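Local atomic coordinates of ulvan Lyase-PL25 (Pseudoalteromonas sp. PLSV, PDB entry 5UAM), a protein that cleaves ulvan, the main cell-wall polysaccharide of green seaweeds of the Ulvales, as a polysaccharide lyase with a beta-propeller fold. Residues A217-Y222 / Y237-C242; H254-H259 / E301-N306. All coordinates share one frame; numbering follows the deposited sequence.

Interaction 1 (A217-Y222 / Y237-C242). With ZN (zinc ion), chain D; PO4 (phosphate ion), chain E.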
ATOM      1  N   ALA A 217      13.339 -22.439  -7.291  1.00 29.41           N
ATOM      2  CA  ALA A 217      12.546 -21.247  -7.039  1.00 25.09           C
ATOM      3  C   ALA A 217      13.450 -20.033  -7.172  1.00 25.18           C
ATOM      4  O   ALA A 217      14.679 -20.145  -7.237  1.00 26.28           O
ATOM      5  CB  ALA A 217      11.911 -21.294  -5.647  1.00 25.48           C
ATOM      6  N   VAL A 218      12.818 -18.865  -7.203  1.00 22.84           N
ATOM      7  CA  VAL A 218      13.495 -17.582  -7.342  1.00 24.27           C
ATOM      8  C   VAL A 218      13.160 -16.743  -6.117  1.00 22.15           C
ATOM      9  O   VAL A 218      12.016 -16.749  -5.643  1.00 22.04           O
ATOM     10  CB  VAL A 218      13.045 -16.876  -8.641  1.00 22.65           C
ATOM     11  CG1 VAL A 218      13.574 -15.446  -8.722  1.00 22.12           C
ATOM     12  CG2 VAL A 218      13.494 -17.680  -9.848  1.00 29.47           C
ATOM     13  N   ASP A 219      14.163 -16.043  -5.585  1.00 20.51           N
ATOM     14  CA  ASP A 219      13.914 -15.082  -4.520  1.00 20.14           C
ATOM     15  C   ASP A 219      13.053 -13.944  -5.062  1.00 18.13           C
ATOM     16  O   ASP A 219      13.371 -13.343  -6.091  1.00 19.22           O
ATOM     17  CB  ASP A 219      15.219 -14.470  -4.001  1.00 19.11           C
ATOM     18  CG  ASP A 219      16.125 -15.453  -3.280  1.00 19.92           C
ATOM     19  OD1 ASP A 219      15.682 -16.500  -2.749  1.00 21.36           O
ATOM     20  OD2 ASP A 219      17.332 -15.128  -3.222  1.00 22.03           O
ATOM     21  N   SER A 220      11.980 -13.631  -4.345  1.00 15.93           N
ATOM     22  CA  SER A 220      11.028 -12.595  -4.714  1.00 14.60           C
ATOM     23  C   SER A 220      10.563 -11.927  -3.431  1.00 15.28           C
ATOM     24  O   SER A 220      10.688 -12.496  -2.343  1.00 15.94           O
ATOM     25  CB  SER A 220       9.872 -13.244  -5.482  1.00 16.86           C
ATOM     26  OG  SER A 220       8.935 -12.322  -5.986  1.00 17.39           O
ATOM     27  N   TRP A 221      10.025 -10.710  -3.558  1.00 15.16           N
ATOM     28  CA  TRP A 221       9.779  -9.883  -2.379  1.00 14.24           C
ATOM     29  C   TRP A 221       8.506  -9.060  -2.519  1.00 13.26           C
ATOM     30  O   TRP A 221       8.041  -8.781  -3.621  1.00 14.30           O
ATOM     31  CB  TRP A 221      10.919  -8.883  -2.182  1.00 15.69           C
ATOM     32  CG  TRP A 221      12.264  -9.512  -2.047  1.00 13.85           C
ATOM     33  CD1 TRP A 221      13.223  -9.675  -3.035  1.00 15.89           C
ATOM     34  CD2 TRP A 221      12.836 -10.044  -0.848  1.00 13.74           C
ATOM     35  NE1 TRP A 221      14.336 -10.272  -2.506  1.00 16.15           N
ATOM     36  CE2 TRP A 221      14.127 -10.513  -1.168  1.00 14.17           C
ATOM     37  CE3 TRP A 221      12.382 -10.162   0.471  1.00 15.55           C
ATOM     38  CZ2 TRP A 221      14.964 -11.089  -0.217  1.00 16.07           C
ATOM     39  CZ3 TRP A 221      13.209 -10.743   1.413  1.00 15.95           C
ATOM     40  CH2 TRP A 221      14.488 -11.200   1.069  1.00 16.64           C
ATOM     41  N   TYR A 222       8.011  -8.602  -1.364  1.00 13.47           N
ATOM     42  CA  TYR A 222       6.978  -7.568  -1.317  1.00 12.40           C
ATOM     43  C   TYR A 222       7.349  -6.583  -0.219  1.00 12.96           C
ATOM     44  O   TYR A 222       7.600  -6.985   0.921  1.00 14.59           O
ATOM     45  CB  TYR A 222       5.597  -8.169  -1.012  1.00 13.99           C
ATOM     46  CG  TYR A 222       5.062  -9.013  -2.144  1.00 13.45           C
ATOM     47  CD1 TYR A 222       5.365 -10.373  -2.210  1.00 14.43           C
ATOM     48  CD2 TYR A 222       4.270  -8.474  -3.146  1.00 12.85           C
ATOM     49  CE1 TYR A 222       4.906 -11.160  -3.252  1.00 12.73           C
ATOM     50  CE2 TYR A 222       3.811  -9.238  -4.183  1.00 12.93           C
ATOM     51  CZ  TYR A 222       4.102 -10.608  -4.224  1.00 12.42           C
ATOM     52  OH  TYR A 222       3.649 -11.387  -5.261  1.00 15.52           O
ATOM     53  N   TYR A 237       9.171  -5.719   4.766  1.00 12.66           N
ATOM     54  CA  TYR A 237       8.991  -6.555   3.590  1.00 13.77           C
ATOM     55  C   TYR A 237       8.852  -8.011   3.998  1.00 14.38           C
ATOM     56  O   TYR A 237       9.357  -8.424   5.033  1.00 13.88           O
ATOM     57  CB  TYR A 237      10.134  -6.385   2.585  1.00 14.48           C
ATOM     58  CG  TYR A 237      11.569  -6.438   3.086  1.00 12.86           C
ATOM     59  CD1 TYR A 237      12.148  -5.348   3.741  1.00 14.57           C
ATOM     60  CD2 TYR A 237      12.375  -7.531   2.805  1.00 14.64           C
ATOM     61  CE1 TYR A 237      13.462  -5.368   4.119  1.00 15.16           C
ATOM     62  CE2 TYR A 237      13.693  -7.555   3.182  1.00 15.28           C
ATOM     63  CZ  TYR A 237      14.243  -6.467   3.834  1.00 15.14           C
ATOM     64  OH  TYR A 237      15.582  -6.492   4.184  1.00 16.06           O
ATOM     65  N   ASP A 238       8.128  -8.775   3.181  1.00 14.13           N
ATOM     66  CA  ASP A 238       8.107 -10.230   3.320  1.00 15.23           C
ATOM     67  C   ASP A 238       8.701 -10.882   2.077  1.00 14.67           C
ATOM     68  O   ASP A 238       8.910 -10.243   1.040  1.00 14.57           O
ATOM     69  CB  ASP A 238       6.721 -10.810   3.713  1.00 14.48           C
ATOM     70  CG  ASP A 238       5.617 -10.620   2.660  1.00 15.87           C
ATOM     71  OD1 ASP A 238       5.645  -9.683   1.854  1.00 16.28           O
ATOM     72  OD2 ASP A 238       4.654 -11.435   2.683  1.00 16.71           O
ATOM     73  N   TYR A 239       9.015 -12.163   2.227  1.00 15.77           N
ATOM     74  CA  TYR A 239       9.693 -12.941   1.197  1.00 15.46           C
ATOM     75  C   TYR A 239       8.721 -13.875   0.488  1.00 15.47           C
ATOM     76  O   TYR A 239       7.966 -14.599   1.141  1.00 17.20           O
ATOM     77  CB  TYR A 239      10.827 -13.745   1.816  1.00 16.43           C
ATOM     78  CG  TYR A 239      11.520 -14.671   0.840  1.00 16.74           C
ATOM     79  CD1 TYR A 239      12.467 -14.192  -0.037  1.00 18.89           C
ATOM     80  CD2 TYR A 239      11.254 -16.034   0.838  1.00 18.80           C
ATOM     81  CE1 TYR A 239      13.109 -15.036  -0.915  1.00 20.20           C
ATOM     82  CE2 TYR A 239      11.898 -16.893  -0.042  1.00 20.42           C
ATOM     83  CZ  TYR A 239      12.833 -16.383  -0.913  1.00 19.07           C
ATOM     84  OH  TYR A 239      13.469 -17.236  -1.777  1.00 20.98           O
ATOM     85  N   HIS A 240       8.761 -13.866  -0.839  1.00 17.05           N
ATOM     86  CA  HIS A 240       7.967 -14.758  -1.679  1.00 16.50           C
ATOM     87  C   HIS A 240       8.875 -15.864  -2.221  1.00 19.34           C
ATOM     88  O   HIS A 240       9.872 -15.585  -2.903  1.00 18.82           O
ATOM     89  CB  HIS A 240       7.318 -13.946  -2.807  1.00 15.91           C
ATOM     90  CG  HIS A 240       6.681 -14.769  -3.883  1.00 17.86           C
ATOM     91  ND1 HIS A 240       5.825 -15.816  -3.622  1.00 18.44           N
ATOM     92  CD2 HIS A 240       6.766 -14.679  -5.229  1.00 17.90           C
ATOM     93  CE1 HIS A 240       5.419 -16.344  -4.765  1.00 19.95           C
ATOM     94  NE2 HIS A 240       5.966 -15.663  -5.759  1.00 18.10           N
ATOM     95  N   VAL A 241       8.545 -17.112  -1.884  1.00 20.07           N
ATOM     96  CA  VAL A 241       9.161 -18.291  -2.492  1.00 21.02           C
ATOM     97  C   VAL A 241       8.506 -18.434  -3.859  1.00 22.19           C
ATOM     98  O   VAL A 241       7.380 -18.923  -3.960  1.00 22.87           O
ATOM     99  CB  VAL A 241       8.937 -19.558  -1.660  1.00 23.46           C
ATOM    100  CG1 VAL A 241       9.802 -20.700  -2.217  1.00 26.38           C
ATOM    101  CG2 VAL A 241       9.169 -19.325  -0.166  1.00 28.65           C
ATOM    102  N   CYS A 242       9.194 -18.018  -4.914  1.00 21.60           N
ATOM    103  CA  CYS A 242       8.592 -17.977  -6.240  1.00 22.46           C
ATOM    104  C   CYS A 242       8.984 -19.257  -6.973  1.00 24.73           C
ATOM    105  O   CYS A 242      10.018 -19.343  -7.643  1.00 22.91           O
ATOM    106  CB  CYS A 242       8.998 -16.707  -6.975  1.00 21.22           C
ATOM    107  SG  CYS A 242       8.098 -16.492  -8.520  1.00 22.04           S
TER
HETATM  108 ZN    ZN D 502       5.998 -15.978  -7.776  1.00 20.80          ZN
HETATM  109  P   PO4 E 503       1.365 -10.090  -7.970  1.00 17.21           P
HETATM  110  O1  PO4 E 503       1.226 -11.557  -8.329  1.00 23.07           O
HETATM  111  O2  PO4 E 503       2.483  -9.894  -7.030  1.00 16.54           O
HETATM  112  O3  PO4 E 503       0.058  -9.717  -7.313  1.00 22.87           O
HETATM  113  O4  PO4 E 503       1.627  -9.318  -9.259  1.00 20.10           O
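Y239 reaches diagonally past its own partner in the strand register to hydrogen-bond D219: Y239 OH donates to D219 OD1 at 2.5 Å, meeting it on the anti side of the carboxylate, 19° out of its plane. Chi1 of Y239 (175°) sets CG anti to the backbone N, and the far end of the ring meets D219. D219 also forms salt bridges, OD1 to R287 and OD2 to K210, so the buried carboxylate faces two positive groups besides the hydroxyl.

On the same side of the sheet, W221 is met by two tyrosine edges. Y239 makes an edge-to-face contact, its CD1 3.8 Å from W221 CH2, with ring planes at 73°. Y237 makes an offset edge-to-face contact, its CD2 3.5 Å from W221 CE3.

The opposite face holds a metal. Zinc is bound by H240 NE2 at 2.0 Å and C242 SG at 2.3 Å, and H184 and H254 complete the set. S220 OG lies at the edge of the H240 ring, 3.3 Å from CD2, and is hydrogen-bonded to H184 O; H240 ND1 bonds to E257 O. Y222, whose CE1 packs 3.7 Å from H240 CB, donates its hydroxyl to phosphate O2 at 2.6 Å; the phosphate, probably from the crystallisation liquor, is also held by H99, H119, H184 and R180, consistent with Y222 binding substrate.

Hydrogen-bonded pairs V218-C242, S220-H240 (S220 N to H240 O weak) and Y222-D238 alternate with non-hydrogen-bonded ones, as in antiparallel strands, here a beta-propeller hairpin with an aromatic cluster on one face and a zinc site on the other.

Interaction 2 (H254-H259 / E301-N306). With ZN (zinc ion), chain D; EDO (1,2-ethanediol), chain M; EDO (1,2-ethanediol), chain H.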
ATOM      1  N   HIS A 254       3.726 -23.162  -8.751  1.00 30.73           N
ATOM      2  CA  HIS A 254       3.792 -21.775  -8.340  1.00 29.13           C
ATOM      3  C   HIS A 254       2.542 -21.367  -7.563  1.00 29.45           C
ATOM      4  O   HIS A 254       1.420 -21.523  -8.048  1.00 31.83           O
ATOM      5  CB  HIS A 254       3.974 -20.854  -9.540  1.00 28.67           C
ATOM      6  CG  HIS A 254       4.091 -19.429  -9.134  1.00 25.39           C
ATOM      7  ND1 HIS A 254       2.999 -18.599  -9.011  1.00 24.26           N
ATOM      8  CD2 HIS A 254       5.161 -18.719  -8.709  1.00 24.44           C
ATOM      9  CE1 HIS A 254       3.400 -17.419  -8.568  1.00 22.82           C
ATOM     10  NE2 HIS A 254       4.706 -17.467  -8.375  1.00 23.72           N
ATOM     11  N   THR A 255       2.749 -20.840  -6.358  1.00 25.10           N
ATOM     12  CA  THR A 255       1.672 -20.363  -5.496  1.00 27.04           C
ATOM     13  C   THR A 255       1.983 -18.939  -5.038  1.00 22.53           C
ATOM     14  O   THR A 255       2.968 -18.334  -5.478  1.00 24.33           O
ATOM     15  CB  THR A 255       1.561 -21.248  -4.250  1.00 24.40           C
ATOM     16  OG1 THR A 255       2.773 -21.118  -3.502  1.00 26.04           O
ATOM     17  CG2 THR A 255       1.293 -22.727  -4.618  1.00 30.81           C
ATOM     18  N   THR A 256       1.180 -18.402  -4.116  1.00 21.91           N
ATOM     19  CA  THR A 256       1.479 -17.113  -3.504  1.00 20.59           C
ATOM     20  C   THR A 256       2.280 -17.243  -2.213  1.00 20.15           C
ATOM     21  O   THR A 256       2.292 -16.308  -1.408  1.00 19.65           O
ATOM     22  CB  THR A 256       0.195 -16.328  -3.207  1.00 20.73           C
ATOM     23  OG1 THR A 256      -0.596 -17.049  -2.260  1.00 24.29           O
ATOM     24  CG2 THR A 256      -0.611 -16.108  -4.468  1.00 24.24           C
ATOM     25  N   GLU A 257       2.961 -18.373  -2.007  1.00 21.31           N
ATOM     26  CA  GLU A 257       3.682 -18.625  -0.764  1.00 19.61           C
ATOM     27  C   GLU A 257       4.617 -17.481  -0.409  1.00 19.58           C
ATOM     28  O   GLU A 257       5.528 -17.144  -1.172  1.00 19.19           O
ATOM     29  CB  GLU A 257       4.482 -19.922  -0.899  1.00 19.53           C
ATOM     30  CG  GLU A 257       5.145 -20.327   0.407  1.00 20.14           C
ATOM     31  CD  GLU A 257       5.869 -21.663   0.354  1.00 26.19           C
ATOM     32  OE1 GLU A 257       5.671 -22.441  -0.613  1.00 27.77           O
ATOM     33  OE2 GLU A 257       6.617 -21.956   1.316  1.00 25.61           O
ATOM     34  N   ARG A 258       4.406 -16.902   0.771  1.00 17.43           N
ATOM     35  CA  ARG A 258       5.261 -15.861   1.315  1.00 15.66           C
ATOM     36  C   ARG A 258       5.449 -16.162   2.790  1.00 15.69           C
ATOM     37  O   ARG A 258       4.574 -16.750   3.422  1.00 16.47           O
ATOM     38  CB  ARG A 258       4.625 -14.469   1.164  1.00 16.04           C
ATOM     39  CG  ARG A 258       4.405 -14.055  -0.287  1.00 15.74           C
ATOM     40  CD  ARG A 258       3.224 -13.097  -0.477  1.00 16.56           C
ATOM     41  NE  ARG A 258       3.420 -11.808   0.180  1.00 15.11           N
ATOM     42  CZ  ARG A 258       2.811 -10.674  -0.168  1.00 14.78           C
ATOM     43  NH1 ARG A 258       1.955 -10.644  -1.172  1.00 16.18           N
ATOM     44  NH2 ARG A 258       3.108  -9.562   0.494  1.00 14.72           N
ATOM     45  N   HIS A 259       6.597 -15.769   3.342  1.00 15.78           N
ATOM     46  CA  HIS A 259       6.847 -15.952   4.762  1.00 15.68           C
ATOM     47  C   HIS A 259       7.629 -14.776   5.315  1.00 17.14           C
ATOM     48  O   HIS A 259       8.350 -14.083   4.593  1.00 16.43           O
ATOM     49  CB  HIS A 259       7.697 -17.178   5.054  1.00 17.57           C
ATOM     50  CG  HIS A 259       7.141 -18.442   4.500  1.00 19.03           C
ATOM     51  ND1 HIS A 259       6.038 -19.072   5.035  1.00 20.95           N
ATOM     52  CD2 HIS A 259       7.547 -19.202   3.457  1.00 22.06           C
ATOM     53  CE1 HIS A 259       5.772 -20.155   4.324  1.00 25.02           C
ATOM     54  NE2 HIS A 259       6.676 -20.257   3.365  1.00 22.03           N
ATOM     55  N   GLU A 301       5.603 -21.792   9.326  1.00 22.65           N
ATOM     56  CA  GLU A 301       4.923 -22.244   8.121  1.00 21.65           C
ATOM     57  C   GLU A 301       3.768 -21.327   7.724  1.00 21.15           C
ATOM     58  O   GLU A 301       3.161 -21.552   6.672  1.00 24.17           O
ATOM     59  CB  GLU A 301       4.404 -23.669   8.322  1.00 24.26           C
ATOM     60  CG  GLU A 301       5.528 -24.694   8.422  1.00 26.05           C
ATOM     61  CD  GLU A 301       5.034 -26.097   8.656  1.00 31.75           C
ATOM     62  OE1 GLU A 301       3.802 -26.304   8.665  1.00 38.01           O
ATOM     63  OE2 GLU A 301       5.886 -26.997   8.839  1.00 37.45           O
ATOM     64  N   LEU A 302       3.451 -20.313   8.519  1.00 19.35           N
ATOM     65  CA  LEU A 302       2.366 -19.417   8.150  1.00 17.92           C
ATOM     66  C   LEU A 302       2.734 -18.639   6.895  1.00 19.24           C
ATOM     67  O   LEU A 302       3.877 -18.208   6.722  1.00 20.90           O
ATOM     68  CB  LEU A 302       2.069 -18.430   9.271  1.00 18.61           C
ATOM     69  CG  LEU A 302       1.613 -19.048  10.591  1.00 20.39           C
ATOM     70  CD1 LEU A 302       1.400 -17.937  11.588  1.00 22.72           C
ATOM     71  CD2 LEU A 302       0.354 -19.882  10.410  1.00 24.83           C
ATOM     72  N   TRP A 303       1.745 -18.449   6.022  1.00 18.24           N
ATOM     73  CA  TRP A 303       1.897 -17.650   4.819  1.00 17.04           C
ATOM     74  C   TRP A 303       1.530 -16.198   5.115  1.00 18.42           C
ATOM     75  O   TRP A 303       0.543 -15.913   5.810  1.00 17.08           O
ATOM     76  CB  TRP A 303       0.986 -18.177   3.716  1.00 17.99           C
ATOM     77  CG  TRP A 303       1.419 -19.477   3.105  1.00 18.82           C
ATOM     78  CD1 TRP A 303       2.197 -20.454   3.679  1.00 18.92           C
ATOM     79  CD2 TRP A 303       1.111 -19.946   1.782  1.00 21.13           C
ATOM     80  NE1 TRP A 303       2.384 -21.486   2.792  1.00 22.56           N
ATOM     81  CE2 TRP A 303       1.729 -21.194   1.624  1.00 21.47           C
ATOM     82  CE3 TRP A 303       0.372 -19.419   0.716  1.00 21.08           C
ATOM     83  CZ2 TRP A 303       1.623 -21.938   0.449  1.00 22.79           C
ATOM     84  CZ3 TRP A 303       0.266 -20.161  -0.448  1.00 20.04           C
ATOM     85  CH2 TRP A 303       0.893 -21.400  -0.575  1.00 23.61           C
ATOM     86  N   THR A 304       2.313 -15.274   4.565  1.00 15.46           N
ATOM     87  CA  THR A 304       2.186 -13.858   4.887  1.00 14.39           C
ATOM     88  C   THR A 304       1.611 -13.036   3.742  1.00 14.15           C
ATOM     89  O   THR A 304       1.586 -13.440   2.574  1.00 15.82           O
ATOM     90  CB  THR A 304       3.543 -13.267   5.293  1.00 16.85           C
ATOM     91  OG1 THR A 304       4.512 -13.617   4.302  1.00 16.42           O
ATOM     92  CG2 THR A 304       3.958 -13.818   6.648  1.00 16.17           C
ATOM     93  N   PHE A 305       1.131 -11.863   4.120  1.00 14.91           N
ATOM     94  CA  PHE A 305       0.745 -10.813   3.194  1.00 14.73           C
ATOM     95  C   PHE A 305       1.142  -9.534   3.896  1.00 14.59           C
ATOM     96  O   PHE A 305       0.732  -9.294   5.036  1.00 15.11           O
ATOM     97  CB  PHE A 305      -0.768 -10.844   2.919  1.00 14.97           C
ATOM     98  CG  PHE A 305      -1.235  -9.828   1.904  1.00 13.36           C
ATOM     99  CD1 PHE A 305      -1.104 -10.076   0.552  1.00 15.05           C
ATOM    100  CD2 PHE A 305      -1.825  -8.642   2.316  1.00 15.20           C
ATOM    101  CE1 PHE A 305      -1.544  -9.135  -0.377  1.00 17.93           C
ATOM    102  CE2 PHE A 305      -2.262  -7.726   1.391  1.00 15.41           C
ATOM    103  CZ  PHE A 305      -2.120  -7.978   0.066  1.00 15.13           C
ATOM    104  N   ASN A 306       2.008  -8.764   3.267  1.00 14.88           N
ATOM    105  CA  ASN A 306       2.654  -7.670   3.962  1.00 15.16           C
ATOM    106  C   ASN A 306       1.658  -6.585   4.375  1.00 15.36           C
ATOM    107  O   ASN A 306       0.571  -6.417   3.794  1.00 15.04           O
ATOM    108  CB  ASN A 306       3.762  -7.087   3.089  1.00 13.99           C
ATOM    109  CG  ASN A 306       4.770  -6.325   3.872  1.00 15.95           C
ATOM    110  OD1 ASN A 306       5.046  -6.632   5.017  1.00 19.61           O
ATOM    111  ND2 ASN A 306       5.348  -5.311   3.238  1.00 15.50           N
TER
HETATM  112 ZN    ZN D 502       5.998 -15.978  -7.776  1.00 20.80          ZN
HETATM  113  C1  EDO M 511       1.057  -6.775  -2.480  1.00 37.37           C
HETATM  114  O1  EDO M 511       1.040  -8.202  -2.498  1.00 19.22           O
HETATM  115  C2  EDO M 511       1.147  -6.349  -1.036  1.00 37.44           C
HETATM  116  O2  EDO M 511       2.342  -6.801  -0.423  1.00 17.27           O
HETATM  117  C1  EDO H 506      -2.358 -13.371  -0.680  1.00 42.84           C
HETATM  118  O1  EDO H 506      -3.059 -13.128   0.560  1.00 26.48           O
HETATM  119  C2  EDO H 506      -1.015 -14.075  -0.448  1.00 35.03           C
HETATM  120  O2  EDO H 506      -1.203 -15.471  -0.129  1.00 37.47           O
HETATM  121  O   HOH W   1       1.280 -15.830   1.131  1.00 19.17           O
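E257 CA stands over one face of the W303 indole, 3.6 Å from the six-membered-ring centroid and 8° off the normal, a CH-pi contact, while T256 OG1 and one ethanediol oxygen lie at the ring edge. The guanidinium of R258 has F305 CA over one face and N306 CB at its edge, whereas the H259 ring has E257 OE2, L302 O and E301 O at its edge, the last near CE1. Segment 254-259 contains an ST turn, in which T255 OG1 accepts from E257 N at 3.1 Å; this turn leads into a propeller strand that meets the first strand of the next sheet.

H259 is gripped from two directions. NE2 donates to the anti lone pair of E257 OE2 at 2.7 Å, and ND1 donates to L302 O at 2.9 Å, approaching from above the carbonyl plane. Both nitrogens thus act as donors, which suggests a positively charged ring, favoured by the carboxylate. E257 OE1 has its own partner in W243.

R258 bonds through both backbone and side chain. Its O accepts from T304 N at 2.9 Å, while its side chain bends at chi3 (64°), and NE forms a salt bridge with D238, which also accepts from T304 OG1. Beside substrate-binding Y222, NH1 and NH2 donate to the two oxygens of one ethanediol, probably from the crystallisation liquor. H254, at the start of the segment, contributes NE2 to zinc.

One water donates to both T256 O and T304 O, each at 2.8 Å, and also bonds O2 of a second ethanediol.

In the fold
Following the chain, interaction 1 closes first, pairing 217-222 with 237-242 across a 14-residue connection, ten residues of which are strand: a local hairpin. The chain then runs through a loop to 254-259, whose strand 258-267 joins the same sheet beside strand 232-243. Interaction 2 closes a longer, 41-residue excursion that includes helix 287-293, bringing 254-259 against 301-306, the entry to the following four-stranded sheet. The two are in series, neither nested nor crossed. Their centres lie about 9 Å apart, and they also pack directly, Y222 CB against R258 NH2 (3.2 Å) and H240 CE1 against T255 O (3.2 Å). The zinc joins both contacts.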